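Local atomic coordinates of probable leucine/isoleucine/valine-binding protein (Rhodopirellula baltica, PDB entry 4KV7), a protein that probably binds leucine, isoleucine, valine or a related small ligand, as a member of the leucine-binding family of periplasmic binding proteins. Residues D66-A71 and T95-T100; F162-S167 and Y196-S201; V90-T95 and T110-A115; A31-N36 and G224-C229. The protein carries 1 engineered substitution. One frame throughout, in Å; residues are numbered along the deposited sequence. Where two conformers were deposited one is given.

Contact 1: residues D66-A71 and T95-T100. With FMT (formic acid), chain B.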
loop_
_atom_site.group_PDB
_atom_site.type_symbol
_atom_site.label_atom_id
_atom_site.label_comp_id
_atom_site.label_asym_id
_atom_site.label_seq_id
_atom_site.Cartn_x
_atom_site.Cartn_y
_atom_site.Cartn_z
ATOM N N ASP A 66 6.590 -5.557 13.580
ATOM C CA ASP A 66 6.061 -4.542 14.496
ATOM C C ASP A 66 4.563 -4.647 14.747
ATOM O O ASP A 66 4.006 -3.824 15.464
ATOM C CB ASP A 66 6.463 -3.105 14.115
ATOM C CG ASP A 66 5.958 -2.670 12.754
ATOM O OD1 ASP A 66 4.949 -3.213 12.245
ATOM O OD2 ASP A 66 6.583 -1.736 12.197
ATOM N N GLY A 67 3.920 -5.657 14.167
ATOM C CA GLY A 67 2.497 -5.860 14.385
ATOM C C GLY A 67 1.623 -4.677 13.990
ATOM O O GLY A 67 0.496 -4.574 14.481
ATOM N N TYR A 68 2.110 -3.793 13.112
ATOM C CA TYR A 68 1.386 -2.565 12.761
ATOM C C TYR A 68 1.166 -1.708 14.010
ATOM O O TYR A 68 0.111 -1.092 14.202
ATOM C CB TYR A 68 0.083 -2.898 12.017
ATOM C CG TYR A 68 -0.676 -1.747 11.364
ATOM C CD1 TYR A 68 -0.027 -0.695 10.719
ATOM C CD2 TYR A 68 -2.065 -1.752 11.366
ATOM C CE1 TYR A 68 -0.750 0.323 10.109
ATOM C CE2 TYR A 68 -2.792 -0.753 10.748
ATOM C CZ TYR A 68 -2.132 0.289 10.129
ATOM O OH TYR A 68 -2.876 1.274 9.541
ATOM N N GLU A 69 2.197 -1.643 14.848
ATOM C CA GLU A 69 2.189 -0.813 16.044
ATOM C C GLU A 69 3.447 0.043 16.138
ATOM O O GLU A 69 4.558 -0.486 16.252
ATOM C CB GLU A 69 2.034 -1.679 17.296
ATOM C CG GLU A 69 0.634 -2.252 17.452
ATOM C CD GLU A 69 -0.432 -1.181 17.659
ATOM O OE1 GLU A 69 -0.100 -0.013 17.976
ATOM O OE2 GLU A 69 -1.628 -1.504 17.505
ATOM N N PRO A 70 3.278 1.375 16.115
ATOM C CA PRO A 70 4.436 2.278 16.165
ATOM C C PRO A 70 5.355 2.065 17.370
ATOM O O PRO A 70 6.553 2.314 17.248
ATOM C CB PRO A 70 3.791 3.665 16.216
ATOM C CG PRO A 70 2.506 3.492 15.483
ATOM C CD PRO A 70 2.025 2.105 15.843
ATOM N N ALA A 71 4.819 1.608 18.497
ATOM C CA ALA A 71 5.647 1.327 19.666
ATOM C C ALA A 71 6.702 0.264 19.376
ATOM O O ALA A 71 7.763 0.250 20.003
ATOM C CB ALA A 71 4.789 0.911 20.861
ATOM N N THR A 95 0.901 3.944 7.978
ATOM C CA THR A 95 1.056 5.379 8.183
ATOM C C THR A 95 1.529 5.766 9.592
ATOM O O THR A 95 2.560 6.427 9.717
ATOM C CB THR A 95 -0.236 6.125 7.779
ATOM O OG1 THR A 95 -0.480 5.915 6.378
ATOM C CG2 THR A 95 -0.137 7.607 8.080
ATOM N N PRO A 96 0.804 5.357 10.654
ATOM C CA PRO A 96 1.338 5.727 11.970
ATOM C C PRO A 96 2.715 5.105 12.238
ATOM O O PRO A 96 3.541 5.714 12.927
ATOM C CB PRO A 96 0.280 5.189 12.947
ATOM C CG PRO A 96 -0.504 4.162 12.148
ATOM C CD PRO A 96 -0.509 4.691 10.760
ATOM N N THR A 97 2.957 3.922 11.688
ATOM C CA THR A 97 4.272 3.297 11.767
ATOM C C THR A 97 5.316 4.122 10.989
ATOM O O THR A 97 6.386 4.432 11.524
ATOM C CB THR A 97 4.208 1.874 11.251
ATOM O OG1 THR A 97 3.528 1.916 9.992
ATOM C CG2 THR A 97 3.443 0.964 12.221
ATOM N N ALA A 98 5.018 4.510 9.749
ATOM C CA ALA A 98 5.945 5.342 8.974
ATOM C C ALA A 98 6.251 6.657 9.680
ATOM O O ALA A 98 7.382 7.142 9.644
ATOM C CB ALA A 98 5.407 5.614 7.575
ATOM N N ILE A 99 5.252 7.252 10.314
ATOM C CA ILE A 99 5.463 8.530 10.971
ATOM C C ILE A 99 6.491 8.398 12.109
ATOM O O ILE A 99 7.304 9.300 12.340
ATOM C CB ILE A 99 4.118 9.145 11.393
ATOM C CG1 ILE A 99 3.389 9.652 10.141
ATOM C CG2 ILE A 99 4.322 10.262 12.401
ATOM C CD1 ILE A 99 1.927 9.977 10.357
ATOM N N THR A 100 6.477 7.258 12.795
ATOM C CA THR A 100 7.505 6.925 13.778
ATOM C C THR A 100 8.853 6.562 13.128
ATOM O O THR A 100 9.923 6.939 13.626
ATOM C CB THR A 100 7.009 5.767 14.662
ATOM O OG1 THR A 100 5.854 6.205 15.393
ATOM C CG2 THR A 100 8.091 5.289 15.626
HETATM C C FMT B . -2.042 2.900 6.625
HETATM O O1 FMT B . -1.592 3.657 5.754
HETATM O O2 FMT B . -1.656 2.851 7.800
#
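Atom O2 of the bound formic acid is gripped twice, once from each segment. Tyr68 OH donates to it at 2.6 Å, and Thr95 N, at the start of helix 95-107, donates at 2.8 Å along a nearly straight line (163°). Formic acid O1 takes the hydroxyl of the same threonine, Thr95 OG1, at 2.6 Å, and Tyr138 OH also bonds the acid. Tyr68 reaches the site because CG stands anti to its backbone N (chi1 -170°), and O2 meets the ring at its edge, in plane. The phenol oxygen is also bonded to Gln164, which helps fix its direction. Behind this polar end the segments meet by packing alone. The methyl CG2 of Thr97 lies 3.9 Å from Tyr68 C, crossing the tyrosine side chain at about a right angle, while Thr97 OG1 turns back to Val93 O. Pro70 rests on the helix, with its CG 3.8 Å from Pro96 CB and its CB 3.4 Å from Thr100 OG1. The tight turn from Asp66 to Glu69 that carries Tyr68 is type I', and Tyr68 N closes an Asx turn on Asp66 OD1 (3.0 Å), while Ser23 and Thr73 hold Asp66 OD2. A helix N-terminus with threonine and tyrosine hydroxyls around it would stabilise a carboxylate. The formic acid, probably from the crystallisation liquor, may thus mimic the carboxylate of an amino-acid ligand, as bound by relatives.

Contact 2: residues F162-S167 and Y196-S201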
loop_
_atom_site.group_PDB
_atom_site.type_symbol
_atom_site.label_atom_id
_atom_site.label_comp_id
_atom_site.label_asym_id
_atom_site.label_seq_id
_atom_site.Cartn_x
_atom_site.Cartn_y
_atom_site.Cartn_z
ATOM N N PHE A 162 -15.643 5.524 6.668
ATOM C CA PHE A 162 -15.404 4.629 7.799
ATOM C C PHE A 162 -13.902 4.486 7.889
ATOM O O PHE A 162 -13.283 3.927 6.979
ATOM C CB PHE A 162 -16.041 3.266 7.559
ATOM C CG PHE A 162 -15.753 2.277 8.647
ATOM C CD1 PHE A 162 -16.367 2.383 9.887
ATOM C CD2 PHE A 162 -14.844 1.243 8.440
ATOM C CE1 PHE A 162 -16.080 1.469 10.896
ATOM C CE2 PHE A 162 -14.556 0.336 9.437
ATOM C CZ PHE A 162 -15.178 0.450 10.666
ATOM N N THR A 163 -13.301 5.042 8.940
ATOM C CA THR A 163 -11.843 5.143 8.953
ATOM C C THR A 163 -11.218 4.775 10.284
ATOM O O THR A 163 -11.822 4.916 11.344
ATOM C CB THR A 163 -11.325 6.560 8.561
ATOM O OG1 THR A 163 -11.396 7.445 9.678
ATOM C CG2 THR A 163 -12.091 7.145 7.380
ATOM N N GLN A 164 -9.968 4.352 10.214
ATOM C CA GLN A 164 -9.193 4.034 11.397
ATOM C C GLN A 164 -8.914 5.319 12.163
ATOM O O GLN A 164 -8.610 6.356 11.558
ATOM C CB GLN A 164 -7.895 3.378 10.955
ATOM C CG GLN A 164 -7.126 2.669 12.040
ATOM C CD GLN A 164 -6.102 1.771 11.412
ATOM O OE1 GLN A 164 -6.453 0.724 10.866
ATOM N NE2 GLN A 164 -4.839 2.195 11.417
ATOM N N ASN A 165 -9.038 5.276 13.481
ATOM C CA ASN A 165 -8.982 6.484 14.290
ATOM C C ASN A 165 -7.549 6.860 14.647
ATOM O O ASN A 165 -7.147 6.811 15.808
ATOM C CB ASN A 165 -9.837 6.313 15.543
ATOM C CG ASN A 165 -10.374 7.622 16.060
ATOM O OD1 ASN A 165 -10.193 8.671 15.444
ATOM N ND2 ASN A 165 -11.056 7.567 17.198
ATOM N N ASP A 166 -6.785 7.223 13.620
ATOM C CA ASP A 166 -5.373 7.560 13.757
ATOM C C ASP A 166 -4.931 8.297 12.505
ATOM O O ASP A 166 -5.770 8.718 11.694
ATOM C CB ASP A 166 -4.498 6.314 14.026
ATOM C CG ASP A 166 -4.507 5.307 12.886
ATOM O OD1 ASP A 166 -5.001 5.625 11.784
ATOM O OD2 ASP A 166 -3.976 4.187 13.093
ATOM N N SER A 167 -3.621 8.444 12.336
ATOM C CA SER A 167 -3.104 9.208 11.205
ATOM C C SER A 167 -3.414 8.590 9.839
ATOM O O SER A 167 -3.457 9.306 8.831
ATOM C CB SER A 167 -1.604 9.415 11.348
ATOM O OG SER A 167 -0.938 8.176 11.523
ATOM N N TYR A 196 -12.919 3.570 13.977
ATOM C CA TYR A 196 -12.618 2.429 14.830
ATOM C C TYR A 196 -11.150 2.490 15.239
ATOM O O TYR A 196 -10.324 3.058 14.531
ATOM C CB TYR A 196 -12.909 1.106 14.101
ATOM C CG TYR A 196 -11.879 0.811 13.045
ATOM C CD1 TYR A 196 -12.023 1.292 11.752
ATOM C CD2 TYR A 196 -10.735 0.082 13.353
ATOM C CE1 TYR A 196 -11.058 1.057 10.788
ATOM C CE2 TYR A 196 -9.755 -0.147 12.404
ATOM C CZ TYR A 196 -9.922 0.339 11.117
ATOM O OH TYR A 196 -8.954 0.089 10.167
ATOM N N ARG A 197 -10.816 1.864 16.357
ATOM C CA ARG A 197 -9.449 1.902 16.860
ATOM C C ARG A 197 -8.561 0.875 16.157
ATOM O O ARG A 197 -8.946 -0.297 16.003
ATOM C CB ARG A 197 -9.436 1.670 18.379
ATOM C CG ARG A 197 -8.032 1.674 18.972
ATOM C CD ARG A 197 -8.010 1.892 20.483
ATOM N NE ARG A 197 -8.499 0.757 21.259
ATOM C CZ ARG A 197 -7.764 -0.297 21.595
ATOM N NH1 ARG A 197 -6.511 -0.389 21.183
ATOM N NH2 ARG A 197 -8.293 -1.268 22.328
ATOM N N ARG A 198 -7.373 1.312 15.738
ATOM C CA ARG A 198 -6.405 0.453 15.056
ATOM C C ARG A 198 -6.185 -0.878 15.764
ATOM O O ARG A 198 -6.009 -0.939 16.980
ATOM C CB ARG A 198 -5.063 1.169 14.919
ATOM C CG ARG A 198 -4.015 0.337 14.183
ATOM C CD ARG A 198 -2.677 1.074 14.037
ATOM N NE ARG A 198 -2.026 1.292 15.323
ATOM C CZ ARG A 198 -1.958 2.453 15.971
ATOM N NH1 ARG A 198 -2.502 3.557 15.472
ATOM N NH2 ARG A 198 -1.343 2.507 17.142
ATOM N N ASN A 199 -6.195 -1.937 14.962
ATOM C CA ASN A 199 -5.935 -3.299 15.413
ATOM C C ASN A 199 -6.990 -3.856 16.356
ATOM O O ASN A 199 -6.759 -4.844 17.027
ATOM C CB ASN A 199 -4.505 -3.460 15.942
ATOM C CG ASN A 199 -3.479 -3.434 14.822
ATOM O OD1 ASN A 199 -3.765 -3.863 13.703
ATOM N ND2 ASN A 199 -2.292 -2.914 15.108
ATOM N N THR A 200 -8.169 -3.244 16.363
ATOM C CA THR A 200 -9.326 -3.808 17.045
ATOM C C THR A 200 -10.384 -4.169 16.018
ATOM O O THR A 200 -10.270 -3.824 14.840
ATOM C CB THR A 200 -9.980 -2.822 18.053
ATOM O OG1 THR A 200 -10.745 -1.832 17.355
ATOM C CG2 THR A 200 -8.949 -2.170 18.976
ATOM N N SER A 201 -11.431 -4.846 16.477
ATOM C CA SER A 201 -12.611 -5.108 15.658
ATOM C C SER A 201 -13.796 -4.277 16.158
ATOM O O SER A 201 -14.957 -4.614 15.903
ATOM C CB SER A 201 -12.978 -6.585 15.724
ATOM O OG SER A 201 -13.405 -6.884 17.038
HETATM O O HOH W 1 -6.503 -1.674 12.168
HETATM O O HOH W 2 -6.500 4.014 16.316
#
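Tyr196 and Phe162 lie with their ring planes nearly parallel (22°) but slid apart, centroids of the Phe162 and Tyr196 rings 5.2 Å from each other, so they touch mainly where Phe162 CZ meets Tyr196 CD1. Gln164 passes over one face of the tyrosine, its CA sitting 3.9 Å from the Tyr196 ring centroid in a CH-pi contact offset toward the rim. Its chain then runs on extended, past the phenol oxygen, and sets the amide almost perpendicular to the ring (84°). Gln164 OE1 approaches Tyr196 OH to 2.7 Å in a weak hydrogen bond, the hydroxyl also being bonded to Thr225 N. The backbones beneath pair as parallel strands: Tyr196 N donates to Thr163 O, and Asn165 N to Tyr196 O at 2.8 Å, lying in the carbonyl plane. This joins the C-terminal ends of strands 159-164 and 193-196, the latter an outermost strand of the sheet in the second lobe of the periplasmic-binding-protein fold. Past the sheet, Asp166 and Arg198 meet edge on, their carboxylate and guanidinium planes 12° apart. Arg198 NH1 takes the anti lone pair of Asp166 OD2 at 2.9 Å in a salt bridge, while Gln164 NE2 takes the syn lone pair of the same OD2 at 2.7 Å. The arginine's CG, anti to its backbone N, passes 3.4 Å from Gln164 NE2; a bend at chi3 then turns the guanidinium to the carboxylate, and NH2 goes on to a second salt bridge with Glu69. Two waters bridge the segments, one between Gln164 OE1 and Asn199 N, the other between Asn165 O and Arg198 N.

Contact 3: residues V90-T95 and T110-A115. With FMT (formic acid), chain B.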
loop_
_atom_site.group_PDB
_atom_site.type_symbol
_atom_site.label_atom_id
_atom_site.label_comp_id
_atom_site.label_asym_id
_atom_site.label_seq_id
_atom_site.Cartn_x
_atom_site.Cartn_y
_atom_site.Cartn_z
ATOM N N VAL A 90 12.823 -0.868 3.298
ATOM C CA VAL A 90 11.990 -1.045 2.113
ATOM C C VAL A 90 10.648 -1.686 2.435
ATOM O O VAL A 90 10.557 -2.685 3.155
ATOM C CB VAL A 90 12.714 -1.875 1.019
ATOM C CG1 VAL A 90 14.050 -1.243 0.676
ATOM C CG2 VAL A 90 12.920 -3.317 1.456
ATOM N N GLY A 91 9.589 -1.084 1.907
ATOM C CA GLY A 91 8.275 -1.693 1.946
ATOM C C GLY A 91 7.517 -1.737 3.259
ATOM O O GLY A 91 6.539 -2.473 3.349
ATOM N N ASN A 92 7.936 -0.968 4.264
ATOM C CA ASN A 92 7.254 -1.010 5.563
ATOM C C ASN A 92 5.765 -0.720 5.410
ATOM O O ASN A 92 5.387 0.217 4.709
ATOM C CB ASN A 92 7.781 0.068 6.501
ATOM C CG ASN A 92 9.148 -0.230 7.076
ATOM O OD1 ASN A 92 9.868 -1.153 6.658
ATOM N ND2 ASN A 92 9.525 0.581 8.060
ATOM N N VAL A 93 4.923 -1.477 6.088
ATOM C CA VAL A 93 3.485 -1.225 6.090
ATOM C C VAL A 93 3.078 -0.135 7.082
ATOM O O VAL A 93 3.401 -0.217 8.267
ATOM C CB VAL A 93 2.728 -2.534 6.443
ATOM C CG1 VAL A 93 1.288 -2.270 6.861
ATOM C CG2 VAL A 93 2.783 -3.492 5.272
ATOM N N GLY A 94 2.353 0.869 6.590
ATOM C CA GLY A 94 1.523 1.695 7.449
ATOM C C GLY A 94 1.907 3.148 7.631
ATOM O O GLY A 94 3.064 3.540 7.485
ATOM N N THR A 95 0.901 3.944 7.978
ATOM C CA THR A 95 1.056 5.379 8.183
ATOM C C THR A 95 1.529 5.766 9.592
ATOM O O THR A 95 2.560 6.427 9.717
ATOM C CB THR A 95 -0.236 6.125 7.779
ATOM O OG1 THR A 95 -0.480 5.915 6.378
ATOM C CG2 THR A 95 -0.137 7.607 8.080
ATOM N N THR A 110 19.199 7.014 5.880
ATOM C CA THR A 110 18.867 5.726 5.289
ATOM C C THR A 110 17.658 5.885 4.378
ATOM O O THR A 110 16.601 6.314 4.838
ATOM C CB THR A 110 18.500 4.702 6.383
ATOM O OG1 THR A 110 19.568 4.589 7.333
ATOM C CG2 THR A 110 18.220 3.333 5.779
ATOM N N PRO A 111 17.785 5.526 3.087
ATOM C CA PRO A 111 16.617 5.605 2.197
ATOM C C PRO A 111 15.451 4.785 2.736
ATOM O O PRO A 111 15.637 3.666 3.222
ATOM C CB PRO A 111 17.138 5.017 0.883
ATOM C CG PRO A 111 18.609 5.286 0.914
ATOM C CD PRO A 111 19.013 5.150 2.363
ATOM N N PHE A 112 14.257 5.366 2.657
ATOM C CA PHE A 112 13.028 4.770 3.148
ATOM C C PHE A 112 12.160 4.619 1.892
ATOM O O PHE A 112 11.490 5.569 1.460
ATOM C CB PHE A 112 12.390 5.698 4.190
ATOM C CG PHE A 112 11.251 5.080 4.956
ATOM C CD1 PHE A 112 11.487 4.285 6.068
ATOM C CD2 PHE A 112 9.940 5.304 4.574
ATOM C CE1 PHE A 112 10.438 3.723 6.773
ATOM C CE2 PHE A 112 8.886 4.744 5.287
ATOM C CZ PHE A 112 9.141 3.960 6.384
ATOM N N PHE A 113 12.225 3.441 1.271
ATOM C CA PHE A 113 11.772 3.265 -0.105
ATOM C C PHE A 113 10.593 2.310 -0.229
ATOM O O PHE A 113 10.611 1.206 0.322
ATOM C CB PHE A 113 12.921 2.762 -0.996
ATOM C CG PHE A 113 12.482 2.442 -2.397
ATOM C CD1 PHE A 113 12.005 3.451 -3.215
ATOM C CD2 PHE A 113 12.507 1.143 -2.890
ATOM C CE1 PHE A 113 11.559 3.179 -4.492
ATOM C CE2 PHE A 113 12.071 0.865 -4.170
ATOM C CZ PHE A 113 11.592 1.880 -4.973
ATOM N N GLY A 114 9.560 2.749 -0.945
ATOM C CA GLY A 114 8.450 1.879 -1.297
ATOM C C GLY A 114 7.540 1.483 -0.156
ATOM O O GLY A 114 6.959 0.397 -0.170
ATOM N N ALA A 115 7.397 2.357 0.830
ATOM C CA ALA A 115 6.521 2.059 1.961
ATOM C C ALA A 115 5.074 1.808 1.518
ATOM O O ALA A 115 4.532 2.528 0.672
ATOM C CB ALA A 115 6.587 3.181 2.972
HETATM C C FMT B . -2.042 2.900 6.625
HETATM O O1 FMT B . -1.592 3.657 5.754
HETATM O O2 FMT B . -1.656 2.851 7.800
#
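Phe113 O is the acceptor at the heart of this contact. Gly91 N donates to it at 3.0 Å, fairly straight (156° at the hydrogen) and in the carbonyl plane, and Val90 CA adds a CA-H...O contact to Phe113 O at 3.2 Å. One step on, Gly91 CA points its hydrogen almost straight at Gly114 O, 3.3 Å away. Both glycines have positive phi, so the two chains bend just where the short parallel pairing of Val90 with Phe113 ends, and Ala115 CB then comes to rest 3.6 Å from Asn92 O. Strand 89-90, helix 95-107 and strand 112-113 form a beta-alpha-beta crossover here, its strands side by side in the buried sheet of the first lobe. On the face bearing Phe112, that ring meets the amide of Asn92 with the two planes 84° apart, Asn92 ND2 lying 3.5 Å from Phe112 CE1. The amide is steadied from further out, since Asn92 OD1 accepts from Ser23 N. Phe112, with CG anti to its backbone N, is backed by Ala101, Ile102 and Ala105 of the crossover helix. Val90 and Phe113 point their side chains to the other face, where both pack on Leu313 of helix 301-319.

Contact 4: residues A31-N36 and G224-C229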
loop_
_atom_site.group_PDB
_atom_site.type_symbol
_atom_site.label_atom_id
_atom_site.label_comp_id
_atom_site.label_asym_id
_atom_site.label_seq_id
_atom_site.Cartn_x
_atom_site.Cartn_y
_atom_site.Cartn_z
ATOM N N ALA A 31 -1.637 -8.737 9.694
ATOM C CA ALA A 31 -0.458 -9.481 9.237
ATOM C C ALA A 31 -0.411 -9.775 7.743
ATOM O O ALA A 31 0.670 -9.865 7.170
ATOM C CB ALA A 31 -0.320 -10.773 9.998
ATOM N N GLU A 32 -1.563 -9.937 7.101
ATOM C CA GLU A 32 -1.547 -10.240 5.674
ATOM C C GLU A 32 -0.838 -9.158 4.863
ATOM O O GLU A 32 -0.253 -9.436 3.816
ATOM C CB GLU A 32 -2.953 -10.452 5.138
ATOM C CG GLU A 32 -3.549 -11.779 5.558
ATOM C CD GLU A 32 -2.803 -12.958 4.950
ATOM O OE1 GLU A 32 -2.636 -12.989 3.712
ATOM O OE2 GLU A 32 -2.381 -13.845 5.716
ATOM N N LEU A 33 -0.880 -7.922 5.347
ATOM C CA LEU A 33 -0.259 -6.822 4.627
ATOM C C LEU A 33 1.258 -6.962 4.635
ATOM O O LEU A 33 1.899 -6.914 3.580
ATOM C CB LEU A 33 -0.691 -5.484 5.226
ATOM C CG LEU A 33 -2.198 -5.225 5.251
ATOM C CD1 LEU A 33 -2.508 -3.846 5.807
ATOM C CD2 LEU A 33 -2.841 -5.402 3.873
ATOM N N GLY A 34 1.842 -7.148 5.813
ATOM C CA GLY A 34 3.289 -7.259 5.896
ATOM C C GLY A 34 3.808 -8.566 5.336
ATOM O O GLY A 34 4.848 -8.594 4.672
ATOM N N ILE A 35 3.096 -9.652 5.611
ATOM C CA ILE A 35 3.504 -10.962 5.110
ATOM C C ILE A 35 3.612 -10.943 3.593
ATOM O O ILE A 35 4.592 -11.419 3.010
ATOM C CB ILE A 35 2.522 -12.055 5.562
ATOM C CG1 ILE A 35 2.701 -12.325 7.061
ATOM C CG2 ILE A 35 2.732 -13.333 4.775
ATOM C CD1 ILE A 35 1.626 -13.197 7.681
ATOM N N ASN A 36 2.621 -10.355 2.943
ATOM C CA ASN A 36 2.602 -10.354 1.491
ATOM C C ASN A 36 3.509 -9.327 0.846
ATOM O O ASN A 36 4.066 -9.604 -0.218
ATOM C CB ASN A 36 1.169 -10.326 0.978
ATOM C CG ASN A 36 0.491 -11.658 1.185
ATOM O OD1 ASN A 36 0.797 -12.627 0.494
ATOM N ND2 ASN A 36 -0.375 -11.745 2.184
ATOM N N GLY A 224 -9.361 1.689 6.173
ATOM C CA GLY A 224 -9.132 0.795 7.281
ATOM C C GLY A 224 -8.340 -0.414 6.853
ATOM O O GLY A 224 -7.666 -0.376 5.829
ATOM N N THR A 225 -8.390 -1.476 7.651
ATOM C CA THR A 225 -7.766 -2.744 7.291
ATOM C C THR A 225 -8.836 -3.824 7.154
ATOM O O THR A 225 -9.980 -3.646 7.590
ATOM C CB THR A 225 -6.732 -3.179 8.326
ATOM O OG1 THR A 225 -7.359 -3.238 9.611
ATOM C CG2 THR A 225 -5.558 -2.184 8.352
ATOM N N TYR A 226 -8.453 -4.957 6.575
ATOM C CA TYR A 226 -9.411 -5.986 6.204
ATOM C C TYR A 226 -10.260 -6.508 7.351
ATOM O O TYR A 226 -11.453 -6.739 7.161
ATOM C CB TYR A 226 -8.749 -7.138 5.438
ATOM C CG TYR A 226 -7.581 -7.783 6.146
ATOM C CD1 TYR A 226 -6.284 -7.306 5.954
ATOM C CD2 TYR A 226 -7.760 -8.887 6.972
ATOM C CE1 TYR A 226 -5.201 -7.897 6.587
ATOM C CE2 TYR A 226 -6.681 -9.481 7.605
ATOM C CZ TYR A 226 -5.404 -8.984 7.405
ATOM O OH TYR A 226 -4.310 -9.533 8.014
ATOM N N GLU A 227 -9.688 -6.722 8.535
ATOM C CA GLU A 227 -10.479 -7.283 9.632
ATOM C C GLU A 227 -11.639 -6.367 10.072
ATOM O O GLU A 227 -12.800 -6.795 10.051
ATOM C CB GLU A 227 -9.626 -7.709 10.837
ATOM C CG GLU A 227 -10.488 -8.413 11.880
ATOM C CD GLU A 227 -9.905 -8.462 13.293
ATOM O OE1 GLU A 227 -9.063 -7.601 13.646
ATOM O OE2 GLU A 227 -10.352 -9.337 14.063
ATOM N N PRO A 228 -11.343 -5.121 10.477
ATOM C CA PRO A 228 -12.453 -4.265 10.892
ATOM C C PRO A 228 -13.373 -3.912 9.730
ATOM O O PRO A 228 -14.576 -3.776 9.956
ATOM C CB PRO A 228 -11.754 -3.023 11.465
ATOM C CG PRO A 228 -10.408 -3.022 10.848
ATOM C CD PRO A 228 -10.043 -4.459 10.694
ATOM N N CYS A 229 -12.849 -3.777 8.516
ATOM C CA CYS A 229 -13.719 -3.483 7.383
ATOM C C CYS A 229 -14.673 -4.634 7.091
ATOM O O CYS A 229 -15.853 -4.411 6.785
ATOM C CB CYS A 229 -12.899 -3.108 6.153
ATOM S SG CYS A 229 -12.124 -1.478 6.310
#
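One hydrogen bond spans the two segments: Glu32 N donates to Tyr226 OH at 2.9 Å and nearly straight (163°). The phenol oxygen therefore serves as acceptor for a backbone amide near the start of helix 31-50. Ala31 N is also close to that hydroxyl, but its angle is too poor for a bond. Van der Waals contact fills in around the tip of the tyrosine. Glu32 CB lies 3.6 Å from Tyr226 CZ, and Leu33 CG comes up to the ring edge, 4.2 Å from Tyr226 CE1. Beside them Leu33 CD1 meets the methyl Thr225 CG2 at 4.3 Å, and both residues also touch Phe250. The backbones stay well apart, Leu33 CA and Thr225 CA being 8.9 Å from each other, so the long tyrosine does the bridging. Two helix starts face each other here, that of 31-50 in the first lobe and that of 226-238 in the second, across the interlobe cleft of a periplasmic binding protein; direct side-chain contact across it is consistent with a closed or nearly closed form. The charged end of Glu32 turns aside, its chain bent at chi2 (-66°), to where OE1 accepts a weak bond from Asn36 ND2 and makes a long, weak ion pair with Arg258. Asn36 ND2 is better placed on a lone pair of Glu32 O, at 2.8 Å, an oxygen that also accepts from Asn36 N.

In the fold
Contact 3 is the buried one, backbone pairing inside the first lobe, while the other three are partly buried. It shares Thr95 and the crossover helix 95-107 with contact 1, where the start of that helix opens onto the cleft and the chemistry turns to hydroxyls and a bound acid. Contact 2 also pairs parallel strands, but in the second lobe and at a sheet margin, so a salt bridge and waters join the backbone bonds. Contact 4 sets lobe against lobe chiefly through one phenol, with a little apolar packing beside it. Contacts 1 and 2 also join across the cleft, Tyr68 to Gln164 and Glu69 to Asn199; Tyr196 OH ties contact 2 to Thr225 of contact 4.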